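Local coordinates for coenzyme A transferase (Yersinia pestis, PDB 3QLI), which probably transfers coenzyme A between acyl groups, acting as an acetate or 4-hydroxybutyrate CoA-transferase of the acetyl-CoA hydrolase/transferase family, at residues Y221-S225 against A244-V249; A229-D234 against V252-R256. One frame throughout, in Å; residues are numbered along the deposited sequence.

Interaction 1 of 2, residues Y221-S225 against A244-V249; sequences YTSIS and ALPNLV
A244, the first residue of helix 244-252, meets Y221 at the edge of its ring, with A244 CB 3.9 Å from Y221 CE2 and near the ring plane. In a CoA complex of this protein A244 is among the residues that bind the ligand, although no CoA is bound to this chain here. One residue on, L245 comes over the ring face instead. Its CB sits 3.9 Å from the centroid of the Y221 ring, only 2° off the ring normal, a CH-pi contact in which the methylene stands almost exactly above the centre. The rest of the leucine runs on past the ring: with CG anti to the backbone N (chi1 179°), both methyls reach I224, and CD1 comes within 3.7 Å of I224 CG2. L245 thus spans from the ring face of Y221 to I224 CG2, about one turn further along helix 220-230.

The two helices flank strand 237-240 in sequence, and helix 244-252 is the connection in a beta-alpha-beta crossover from that strand to its parallel neighbour 260-261. They pack with their local axes 9.2 Å apart and a crossing angle of -51°.

L248, nearly one turn on from L245, also turns toward helix 220-230. Its CD2 presses against the aliphatic part of the tyrosine, 3.5 Å from Y221 CB, while its own CB lies beside S225 CB. At V249 the backbones come closest, with V249 CA and S225 CA 4.7 Å apart. The small side chain of S225 is consistent with so close an approach: S225 CB touches both V249 N and V249 CG2, and its hydroxyl is turned back toward the preceding turn, where OG lies 2.9 Å from both Y221 O and T222 O.

Interaction 2 of 2, residues A229-D234 against V252-R256; sequences ADLVPD and VLKDR
R256 turns the edge of its guanidinium group toward two backbone carbonyls, those of A229 and V232. Its chain bends at chi2 (-74°), which brings NE and NH2 round to face the end of helix 220-230. NE donates to V232 O at 3.1 Å along a fairly straight N-H...O path of 159°. The second bond, from NH2 to A229 O, is shorter at 2.8 Å but more bent, and NH2 stands above the plane of that carbonyl. V232 N reaches A229 O from the opposite face, so this oxygen is gripped by two donors. Together the two arginine bonds fix the rotation of the guanidinium, and its positive charge would probably suit the carbonyl-rich C-terminal end of a helix.

D234 meets the same arginine quite differently. Its carboxylate plane is turned 82° from the guanidinium plane, and OD1 lies against the aliphatic part, 3.3 Å from R256 CD. OD1 and NE are too far apart for a salt bridge; instead OD1 accepts a hydrogen bond from N257 N, just beyond R256. L253 comes over one face of the guanidinium, with CD2 3.8 Å above the plane and offset toward the rim. The same methyl also touches A229 CB and V232 CB, so it joins the arginine to the apolar side of the contact. A229 CB is pressed hard against V252, lying 3.3 Å from CG1, tighter than usual for two carbons.

The contact joins the C-terminal exits of helices 220-230 and 244-252. On the sheet side, V232 and L253 pack on L238 of strand 237-240, and V232 and P233 reach V333 of strand 332-337; V252 instead lies against S225 and H226 of helix 220-230.

Interactions 1 and 2 are successive parts of one interface, with helix 220-230 on one side and helix 244-252, with the loop that follows it, on the other. Their centres are 12 Å apart, and they touch where S225 OG of interaction 1 lies 4.0 Å from V252 CG2 of interaction 2. Interaction 1 is at the end nearer the CoA site: the side chain of A244 is about 5 Å from that of R215, and that of Y221 about 8 Å from that of R393, both CoA-binding residues. Interaction 2 lies away from these sites. Apolar packing carries the first contact, whereas backbone carbonyls held by an arginine mark the second.

Interaction 1 of 2, residues Y221-S225 against A244-V249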
# COMPACT_ATOMS: atom_id res chain seq x y z
N TYR A 221 4.86 -6.51 -28.38
CA TYR A 221 5.05 -7.56 -27.37
C TYR A 221 6.32 -8.35 -27.60
O TYR A 221 6.85 -8.95 -26.67
CB TYR A 221 3.86 -8.53 -27.36
CG TYR A 221 2.58 -7.97 -26.75
CD1 TYR A 221 2.56 -6.74 -26.10
CD2 TYR A 221 1.39 -8.69 -26.82
CE1 TYR A 221 1.38 -6.23 -25.56
CE2 TYR A 221 0.21 -8.19 -26.28
CZ TYR A 221 0.21 -6.96 -25.65
OH TYR A 221 -0.96 -6.47 -25.11
N THR A 222 6.80 -8.39 -28.84
CA THR A 222 8.03 -9.12 -29.11
C THR A 222 9.17 -8.48 -28.34
O THR A 222 9.87 -9.16 -27.59
CB THR A 222 8.36 -9.20 -30.60
OG1 THR A 222 7.33 -9.95 -31.26
CG2 THR A 222 9.70 -9.89 -30.82
N SER A 223 9.35 -7.17 -28.51
CA SER A 223 10.43 -6.48 -27.81
C SER A 223 10.20 -6.50 -26.31
O SER A 223 11.11 -6.73 -25.52
CB SER A 223 10.53 -5.03 -28.27
OG SER A 223 11.33 -4.29 -27.36
N ILE A 224 8.96 -6.23 -25.91
CA ILE A 224 8.63 -6.23 -24.49
C ILE A 224 8.91 -7.58 -23.83
O ILE A 224 9.48 -7.64 -22.75
CB ILE A 224 7.18 -5.79 -24.26
CG1 ILE A 224 7.03 -4.32 -24.70
CG2 ILE A 224 6.79 -6.00 -22.78
CD1 ILE A 224 5.59 -3.78 -24.62
N SER A 225 8.51 -8.68 -24.47
CA SER A 225 8.72 -9.98 -23.84
C SER A 225 10.21 -10.28 -23.66
O SER A 225 10.59 -10.95 -22.71
CB SER A 225 8.02 -11.11 -24.62
OG SER A 225 8.57 -11.22 -25.93
N ALA A 244 -1.83 -12.18 -24.06
CA ALA A 244 -0.82 -12.55 -25.06
C ALA A 244 0.59 -12.24 -24.56
O ALA A 244 1.52 -13.02 -24.81
CB ALA A 244 -1.09 -11.85 -26.39
N LEU A 245 0.75 -11.13 -23.85
CA LEU A 245 2.09 -10.72 -23.40
C LEU A 245 2.70 -11.74 -22.43
O LEU A 245 3.77 -12.30 -22.70
CB LEU A 245 2.08 -9.31 -22.81
CG LEU A 245 3.42 -8.77 -22.28
CD1 LEU A 245 4.57 -8.97 -23.28
CD2 LEU A 245 3.28 -7.29 -21.87
N PRO A 246 2.03 -12.00 -21.30
CA PRO A 246 2.52 -13.07 -20.42
C PRO A 246 2.76 -14.41 -21.14
O PRO A 246 3.76 -15.06 -20.88
CB PRO A 246 1.41 -13.21 -19.36
CG PRO A 246 0.29 -12.28 -19.80
CD PRO A 246 0.92 -11.25 -20.69
N ASN A 247 1.86 -14.81 -22.03
CA ASN A 247 2.10 -16.02 -22.81
C ASN A 247 3.42 -15.94 -23.58
O ASN A 247 4.16 -16.93 -23.66
CB ASN A 247 0.94 -16.29 -23.77
CG ASN A 247 -0.31 -16.77 -23.05
OD1 ASN A 247 -0.33 -16.90 -21.82
ND2 ASN A 247 -1.37 -17.03 -23.82
N LEU A 248 3.71 -14.77 -24.13
CA LEU A 248 4.94 -14.58 -24.91
C LEU A 248 6.16 -14.58 -24.01
O LEU A 248 7.21 -15.10 -24.37
CB LEU A 248 4.89 -13.25 -25.67
CG LEU A 248 4.75 -13.30 -27.19
CD1 LEU A 248 3.47 -14.00 -27.59
CD2 LEU A 248 4.79 -11.89 -27.77
N VAL A 249 6.03 -13.95 -22.84
CA VAL A 249 7.11 -13.96 -21.87
C VAL A 249 7.44 -15.40 -21.49
O VAL A 249 8.59 -15.83 -21.55
CB VAL A 249 6.74 -13.13 -20.62
CG1 VAL A 249 7.80 -13.31 -19.53
CG2 VAL A 249 6.57 -11.66 -21.00

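Interaction 2 of 2, residues A229-D234 against V252-R256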
# COMPACT_ATOMS: atom_id res chain seq x y z
N ALA A 229 12.03 -10.75 -20.14
CA ALA A 229 12.74 -12.02 -19.92
C ALA A 229 14.19 -11.79 -19.48
O ALA A 229 14.73 -12.57 -18.70
CB ALA A 229 12.68 -12.90 -21.17
N ASP A 230 14.82 -10.74 -19.98
CA ASP A 230 16.19 -10.44 -19.57
C ASP A 230 16.28 -10.11 -18.08
O ASP A 230 17.34 -10.23 -17.47
CB ASP A 230 16.76 -9.27 -20.38
CG ASP A 230 17.15 -9.66 -21.79
OD1 ASP A 230 17.16 -10.87 -22.11
OD2 ASP A 230 17.47 -8.74 -22.58
N LEU A 231 15.16 -9.69 -17.49
CA LEU A 231 15.11 -9.31 -16.08
C LEU A 231 14.72 -10.49 -15.18
O LEU A 231 14.61 -10.33 -13.96
CB LEU A 231 14.12 -8.15 -15.86
CG LEU A 231 14.48 -6.82 -16.52
CD1 LEU A 231 13.30 -5.86 -16.51
CD2 LEU A 231 15.68 -6.19 -15.83
N VAL A 232 14.49 -11.65 -15.78
CA VAL A 232 14.18 -12.87 -15.03
C VAL A 232 15.40 -13.78 -14.94
O VAL A 232 15.86 -14.31 -15.96
CB VAL A 232 13.03 -13.65 -15.69
CG1 VAL A 232 12.66 -14.85 -14.86
CG2 VAL A 232 11.82 -12.74 -15.90
N PRO A 233 15.93 -13.98 -13.73
CA PRO A 233 17.08 -14.89 -13.56
C PRO A 233 16.65 -16.35 -13.42
O PRO A 233 15.48 -16.59 -13.11
CB PRO A 233 17.70 -14.41 -12.25
CG PRO A 233 16.55 -13.84 -11.47
CD PRO A 233 15.59 -13.26 -12.49
N ASP A 234 17.54 -17.31 -13.64
CA ASP A 234 17.21 -18.68 -13.23
C ASP A 234 16.81 -18.63 -11.75
O ASP A 234 17.31 -17.80 -10.99
CB ASP A 234 18.38 -19.66 -13.44
CG ASP A 234 18.60 -20.05 -14.91
OD1 ASP A 234 17.63 -20.17 -15.69
OD2 ASP A 234 19.78 -20.27 -15.27
N VAL A 252 9.44 -17.06 -24.01
CA VAL A 252 10.86 -16.75 -23.96
C VAL A 252 11.53 -17.49 -22.81
O VAL A 252 12.69 -17.89 -22.91
CB VAL A 252 11.14 -15.23 -23.83
CG1 VAL A 252 12.61 -14.98 -23.69
CG2 VAL A 252 10.61 -14.49 -25.03
N LEU A 253 10.79 -17.71 -21.73
CA LEU A 253 11.37 -18.34 -20.54
C LEU A 253 11.51 -19.86 -20.64
O LEU A 253 11.96 -20.49 -19.69
CB LEU A 253 10.56 -17.98 -19.30
CG LEU A 253 10.50 -16.48 -18.99
CD1 LEU A 253 9.71 -16.25 -17.71
CD2 LEU A 253 11.91 -15.92 -18.87
N LYS A 254 11.13 -20.44 -21.78
CA LYS A 254 11.20 -21.89 -21.91
C LYS A 254 12.63 -22.43 -21.75
O LYS A 254 12.82 -23.63 -21.52
CB LYS A 254 10.58 -22.36 -23.22
CG LYS A 254 11.27 -21.87 -24.48
CD LYS A 254 10.78 -22.65 -25.69
CE LYS A 254 10.79 -21.80 -26.95
NZ LYS A 254 9.69 -20.80 -26.94
N ASP A 255 13.61 -21.54 -21.83
CA ASP A 255 15.02 -21.94 -21.72
C ASP A 255 15.55 -21.89 -20.29
O ASP A 255 16.69 -22.29 -20.03
CB ASP A 255 15.89 -21.07 -22.63
CG ASP A 255 15.48 -21.16 -24.10
OD1 ASP A 255 15.26 -22.30 -24.58
OD2 ASP A 255 15.37 -20.10 -24.76
N ARG A 256 14.74 -21.40 -19.35
CA ARG A 256 15.18 -21.26 -17.97
C ARG A 256 15.09 -22.58 -17.20
O ARG A 256 14.49 -23.55 -17.66
CB ARG A 256 14.34 -20.20 -17.23
CG ARG A 256 14.42 -18.80 -17.83
CD ARG A 256 15.75 -18.11 -17.52
NE ARG A 256 15.70 -16.71 -17.92
CZ ARG A 256 15.88 -16.30 -19.17
NH1 ARG A 256 16.13 -17.19 -20.12
NH2 ARG A 256 15.81 -15.01 -19.48